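Local atomic coordinates of EAL domain protein (Vibrio cholerae serotype O1, PDB entry 6IJ2), a protein that breaks down the cyclic dinucleotides c-di-GMP and cGAMP as a phosphodiesterase of the EAL family. Residues Lys78-Ala83 with Leu112-Arg117; Asn200-Phe205 with Ala229-Met234. The protein carries 1 engineered substitution. All coordinates share one frame; numbering follows the deposited sequence.

Interaction 1 (Lys78-Ala83 with Leu112-Arg117); sequences KAIALA and LEAAKR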
loop_
_atom_site.group_PDB
_atom_site.type_symbol
_atom_site.label_atom_id
_atom_site.label_comp_id
_atom_site.label_asym_id
_atom_site.label_seq_id
_atom_site.Cartn_x
_atom_site.Cartn_y
_atom_site.Cartn_z
ATOM N N LYS A 78 -14.599 -14.254 23.169
ATOM C CA LYS A 78 -14.317 -13.431 24.344
ATOM C C LYS A 78 -14.759 -11.991 24.130
ATOM O O LYS A 78 -15.295 -11.355 25.048
ATOM C CB LYS A 78 -12.827 -13.476 24.673
ATOM C CG LYS A 78 -12.334 -14.810 25.192
ATOM C CD LYS A 78 -10.821 -14.790 25.332
ATOM C CE LYS A 78 -10.304 -16.076 25.957
ATOM N NZ LYS A 78 -10.726 -16.231 27.376
ATOM N N ALA A 79 -14.526 -11.453 22.928
ATOM C CA ALA A 79 -14.922 -10.079 22.632
ATOM C C ALA A 79 -16.435 -9.925 22.682
ATOM O O ALA A 79 -16.958 -8.966 23.264
ATOM C CB ALA A 79 -14.399 -9.657 21.259
ATOM N N ILE A 80 -17.156 -10.866 22.073
ATOM C CA ILE A 80 -18.615 -10.808 22.083
ATOM C C ILE A 80 -19.150 -10.997 23.498
ATOM O O ILE A 80 -20.069 -10.287 23.930
ATOM C CB ILE A 80 -19.186 -11.852 21.102
ATOM C CG1 ILE A 80 -18.812 -11.489 19.659
ATOM C CG2 ILE A 80 -20.705 -12.010 21.275
ATOM C CD1 ILE A 80 -19.098 -12.588 18.663
ATOM N N ALA A 81 -18.572 -11.935 24.254
ATOM C CA ALA A 81 -19.065 -12.205 25.606
ATOM C C ALA A 81 -18.840 -11.016 26.531
ATOM O O ALA A 81 -19.725 -10.661 27.321
ATOM C CB ALA A 81 -18.393 -13.454 26.172
ATOM N N LEU A 82 -17.663 -10.388 26.449
ATOM C CA LEU A 82 -17.381 -9.238 27.302
ATOM C C LEU A 82 -18.231 -8.046 26.907
ATOM O O LEU A 82 -18.749 -7.335 27.773
ATOM C CB LEU A 82 -15.903 -8.858 27.225
ATOM C CG LEU A 82 -14.983 -9.230 28.380
ATOM C CD1 LEU A 82 -13.532 -8.858 28.037
ATOM C CD2 LEU A 82 -15.416 -8.573 29.682
ATOM N N ALA A 83 -18.343 -7.784 25.604
ATOM C CA ALA A 83 -19.150 -6.656 25.152
ATOM C C ALA A 83 -20.588 -6.797 25.623
ATOM O O ALA A 83 -21.209 -5.821 26.063
ATOM C CB ALA A 83 -19.085 -6.543 23.630
ATOM N N LEU A 112 -21.310 -17.074 14.744
ATOM C CA LEU A 112 -22.759 -16.901 14.731
ATOM C C LEU A 112 -23.387 -17.423 16.013
ATOM O O LEU A 112 -24.284 -16.786 16.576
ATOM C CB LEU A 112 -23.363 -17.614 13.523
ATOM C CG LEU A 112 -22.781 -17.273 12.151
ATOM C CD1 LEU A 112 -23.411 -18.162 11.088
ATOM C CD2 LEU A 112 -22.986 -15.804 11.825
ATOM N N GLU A 113 -22.920 -18.579 16.493
ATOM C CA GLU A 113 -23.471 -19.153 17.714
ATOM C C GLU A 113 -23.136 -18.296 18.926
ATOM O O GLU A 113 -23.966 -18.140 19.830
ATOM C CB GLU A 113 -22.954 -20.581 17.900
ATOM C CG GLU A 113 -23.438 -21.545 16.831
ATOM C CD GLU A 113 -22.911 -22.955 17.022
ATOM O OE1 GLU A 113 -23.564 -23.901 16.536
ATOM O OE2 GLU A 113 -21.846 -23.120 17.657
ATOM N N ALA A 114 -21.930 -17.731 18.966
ATOM C CA ALA A 114 -21.574 -16.842 20.065
ATOM C C ALA A 114 -22.474 -15.611 20.081
ATOM O O ALA A 114 -23.006 -15.229 21.130
ATOM C CB ALA A 114 -20.104 -16.441 19.961
ATOM N N ALA A 115 -22.672 -14.989 18.918
ATOM C CA ALA A 115 -23.537 -13.816 18.841
ATOM C C ALA A 115 -24.943 -14.136 19.339
ATOM O O ALA A 115 -25.523 -13.378 20.129
ATOM C CB ALA A 115 -23.582 -13.292 17.407
ATOM N N LYS A 116 -25.502 -15.266 18.901
ATOM C CA LYS A 116 -26.864 -15.616 19.296
ATOM C C LYS A 116 -26.956 -15.867 20.796
ATOM O O LYS A 116 -27.877 -15.377 21.457
ATOM C CB LYS A 116 -27.357 -16.840 18.525
ATOM C CG LYS A 116 -28.734 -17.340 18.994
ATOM C CD LYS A 116 -29.829 -16.290 18.782
ATOM C CE LYS A 116 -30.582 -15.948 20.075
ATOM N NZ LYS A 116 -31.377 -17.079 20.650
ATOM N N ARG A 117 -26.012 -16.634 21.347
ATOM C CA ARG A 117 -26.006 -16.902 22.781
ATOM C C ARG A 117 -26.057 -15.615 23.597
ATOM O O ARG A 117 -26.781 -15.530 24.596
ATOM C CB ARG A 117 -24.767 -17.719 23.156
ATOM C CG ARG A 117 -24.580 -17.897 24.658
ATOM C CD ARG A 117 -23.539 -18.957 24.986
ATOM N NE ARG A 117 -22.208 -18.612 24.494
ATOM C CZ ARG A 117 -21.107 -19.304 24.774
ATOM N NH1 ARG A 117 -21.182 -20.380 25.550
ATOM N NH2 ARG A 117 -19.935 -18.923 24.284
#
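A small apolar helix-to-helix contact joins I80 to A114 and A115 in the outer layer of the EAL barrel, where helices 68-85 and 109-117 lie side by side with strand 91-96 between them in the chain. Both ends of the branched side chain of I80 are used. Its CG2 methyl, anti to the backbone N, goes up against the backbone of the second helix, 4.0 Å from A114 O and at nearly the same distance from A115 CA. The other branch leaves beside the backbone N and runs on extended (chi2 169°), which brings its terminal CD1 up to A114 CB at 4.2 Å. The two branches thus straddle the A114-A115 step, one on the methyl of the first alanine and one on the main chain that follows it.

With only methyl groups on the receiving side, the backbones come close: I80 CA and A115 CA are 6.6 Å apart. A115 takes part mainly through its CA, its own CB being turned aside toward I122, while A114 also rests on V77, nearly one helical turn before I80. On the inner side I80 touches L92 of strand 91-96, and so links the helix pair to the barrel wall.

All three residues are buried, no hydrogen bond passes between the segments, and only 111 Å² is buried, both sides taken together. The contact with A114 O is van der Waals only. Cohesion here rests on van der Waals fit and, presumably, on the exclusion of water, without a directional bond to fix the two helices in register.

Interaction 2 (Asn200-Phe205 with Ala229-Met234); sequences NCLKLF and AGVELM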
loop_
_atom_site.group_PDB
_atom_site.type_symbol
_atom_site.label_atom_id
_atom_site.label_comp_id
_atom_site.label_asym_id
_atom_site.label_seq_id
_atom_site.Cartn_x
_atom_site.Cartn_y
_atom_site.Cartn_z
ATOM N N ASN A 200 -7.581 14.002 -1.052
ATOM C CA ASN A 200 -7.868 13.226 -2.246
ATOM C C ASN A 200 -8.360 11.821 -1.909
ATOM O O ASN A 200 -9.224 11.297 -2.618
ATOM C CB ASN A 200 -6.626 13.212 -3.144
ATOM C CG ASN A 200 -6.376 14.571 -3.762
ATOM O OD1 ASN A 200 -7.158 15.032 -4.596
ATOM N ND2 ASN A 200 -5.305 15.235 -3.337
ATOM N N CYS A 201 -7.872 11.218 -0.821
ATOM C CA CYS A 201 -8.402 9.920 -0.411
ATOM C C CYS A 201 -9.855 10.022 0.062
ATOM O O CYS A 201 -10.650 9.115 -0.192
ATOM C CB CYS A 201 -7.546 9.309 0.695
ATOM S SG CYS A 201 -5.958 8.691 0.086
ATOM N N LEU A 202 -10.220 11.107 0.748
ATOM C CA LEU A 202 -11.607 11.240 1.213
ATOM C C LEU A 202 -12.572 11.351 0.039
ATOM O O LEU A 202 -13.678 10.798 0.076
ATOM C CB LEU A 202 -11.752 12.449 2.133
ATOM C CG LEU A 202 -11.078 12.290 3.498
ATOM C CD1 LEU A 202 -11.048 13.632 4.204
ATOM C CD2 LEU A 202 -11.818 11.269 4.360
ATOM N N LYS A 203 -12.154 12.042 -1.025
ATOM C CA LYS A 203 -12.945 12.084 -2.248
ATOM C C LYS A 203 -13.037 10.706 -2.886
ATOM O O LYS A 203 -14.100 10.301 -3.365
ATOM C CB LYS A 203 -12.340 13.107 -3.223
ATOM C CG LYS A 203 -12.265 14.527 -2.633
ATOM C CD LYS A 203 -11.435 15.490 -3.481
ATOM C CE LYS A 203 -12.203 15.951 -4.685
ATOM N NZ LYS A 203 -13.424 16.705 -4.284
ATOM N N LEU A 204 -11.926 9.971 -2.911
ATOM C CA LEU A 204 -11.969 8.597 -3.386
ATOM C C LEU A 204 -12.934 7.743 -2.556
ATOM O O LEU A 204 -13.730 6.979 -3.107
ATOM C CB LEU A 204 -10.557 8.005 -3.368
ATOM C CG LEU A 204 -10.525 6.505 -3.638
ATOM C CD1 LEU A 204 -11.213 6.212 -4.956
ATOM C CD2 LEU A 204 -9.083 6.031 -3.656
ATOM N N PHE A 205 -12.862 7.837 -1.228
ATOM C CA PHE A 205 -13.745 7.020 -0.385
ATOM C C PHE A 205 -15.216 7.319 -0.657
ATOM O O PHE A 205 -16.043 6.403 -0.726
ATOM C CB PHE A 205 -13.439 7.252 1.090
ATOM C CG PHE A 205 -12.052 6.851 1.494
ATOM C CD1 PHE A 205 -11.392 5.823 0.847
ATOM C CD2 PHE A 205 -11.404 7.520 2.519
ATOM C CE1 PHE A 205 -10.103 5.452 1.226
ATOM C CE2 PHE A 205 -10.125 7.164 2.906
ATOM C CZ PHE A 205 -9.466 6.130 2.251
ATOM N N ALA A 229 -12.258 18.462 7.366
ATOM C CA ALA A 229 -12.062 17.797 6.087
ATOM C C ALA A 229 -13.194 16.838 5.738
ATOM O O ALA A 229 -13.280 16.409 4.577
ATOM C CB ALA A 229 -10.719 17.055 6.086
ATOM N N GLY A 230 -14.068 16.520 6.690
ATOM C CA GLY A 230 -15.218 15.683 6.430
ATOM C C GLY A 230 -15.181 14.325 7.100
ATOM O O GLY A 230 -16.086 13.521 6.859
ATOM N N VAL A 231 -14.192 14.043 7.936
ATOM C CA VAL A 231 -14.169 12.777 8.662
ATOM C C VAL A 231 -15.149 12.857 9.821
ATOM O O VAL A 231 -15.169 13.845 10.568
ATOM C CB VAL A 231 -12.763 12.449 9.173
ATOM C CG1 VAL A 231 -12.807 11.115 9.949
ATOM C CG2 VAL A 231 -11.724 12.375 8.028
ATOM N N GLU A 232 -15.969 11.819 9.982
ATOM C CA GLU A 232 -16.866 11.756 11.128
ATOM C C GLU A 232 -16.375 10.768 12.177
ATOM O O GLU A 232 -16.243 11.133 13.344
ATOM C CB GLU A 232 -18.279 11.389 10.672
ATOM C CG GLU A 232 -18.887 12.432 9.757
ATOM C CD GLU A 232 -20.405 12.329 9.702
ATOM O OE1 GLU A 232 -20.954 11.384 10.298
ATOM O OE2 GLU A 232 -21.045 13.205 9.078
ATOM N N LEU A 233 -16.049 9.541 11.773
ATOM C CA LEU A 233 -15.620 8.523 12.723
ATOM C C LEU A 233 -14.137 8.670 13.032
ATOM O O LEU A 233 -13.297 8.718 12.118
ATOM C CB LEU A 233 -15.904 7.120 12.182
ATOM C CG LEU A 233 -17.348 6.821 11.804
ATOM C CD1 LEU A 233 -17.496 5.373 11.334
ATOM C CD2 LEU A 233 -18.255 7.105 12.993
ATOM N N MET A 234 -13.803 8.728 14.321
ATOM C CA MET A 234 -12.410 8.825 14.735
ATOM C C MET A 234 -12.147 7.917 15.928
ATOM O O MET A 234 -13.056 7.538 16.674
ATOM C CB MET A 234 -12.021 10.272 15.086
ATOM C CG MET A 234 -12.139 11.230 13.897
ATOM S SD MET A 234 -11.392 12.824 14.259
ATOM C CE MET A 234 -12.333 13.932 13.205
#
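L202, in the second half of helix 192-207, faces the point where the chain turns out of helix 220-229: its CA is 7.7 Å from that of G230, which takes a positive phi of 112° and closes the preceding helix with a Schellman motif. This is a helix-to-loop contact of the (beta/alpha)8-type barrel of EAL domains, and the loop it involves leads directly into strand 233-244. Positive phi suits a residue without a side chain, and here the backbone swings at G230 so that A229 and V231 both end up against the same leucine.

L202 meets the turn with both of its methyls. CD1 goes to the helix end, meeting A229 CB at 3.9 Å, and lies nearer still to the carbonyl oxygen of A229, a van der Waals contact. CD2 is turned to V231, with 3.8 Å between it and V231 CG2. The two side chains cross at about a right angle, so they touch through branch ends and do not lie alongside one another. No hydrogen bond spans the two segments, and the meeting is only partly buried.

On its barrel side L202 also rests on P212 of strand 211-214, which F205 touches as well. N200 on the same helix turns the other way, hydrogen-bonding through ND2 to D207 of the second subunit, so helix 192-207 serves both the barrel wall and the dimer interface. A salt bridge from E232 to R37 ties the loop to the end of the adjoining strand 27-35.

V231 has CG1 anti to its backbone N (chi1 179°); that sets CG2 beside the N, pointing into the fork of L202, where it sits 4.1 Å from L202 CD1.

How the interactions relate
From the N terminus, helix 68-85 comes first; the chain then passes through strand 91-96 and returns along helix 109-117, where interaction 1 closes a loop of 28 residues. Three more barrel strands (125-129, 154-160, 177-180) pass before helix 192-207 opens interaction 2, whose loop of 23 residues holds strand 211-214 and helix 220-229 up to its last turn. The two are in series and neither nest nor cross. The centres of interactions 1 and 2 are 31 Å apart, on opposite sides of the chain's centre. Interaction 1 joins successive helices in the early half of the EAL barrel, interaction 2 the last barrel helices near where the closing strand starts.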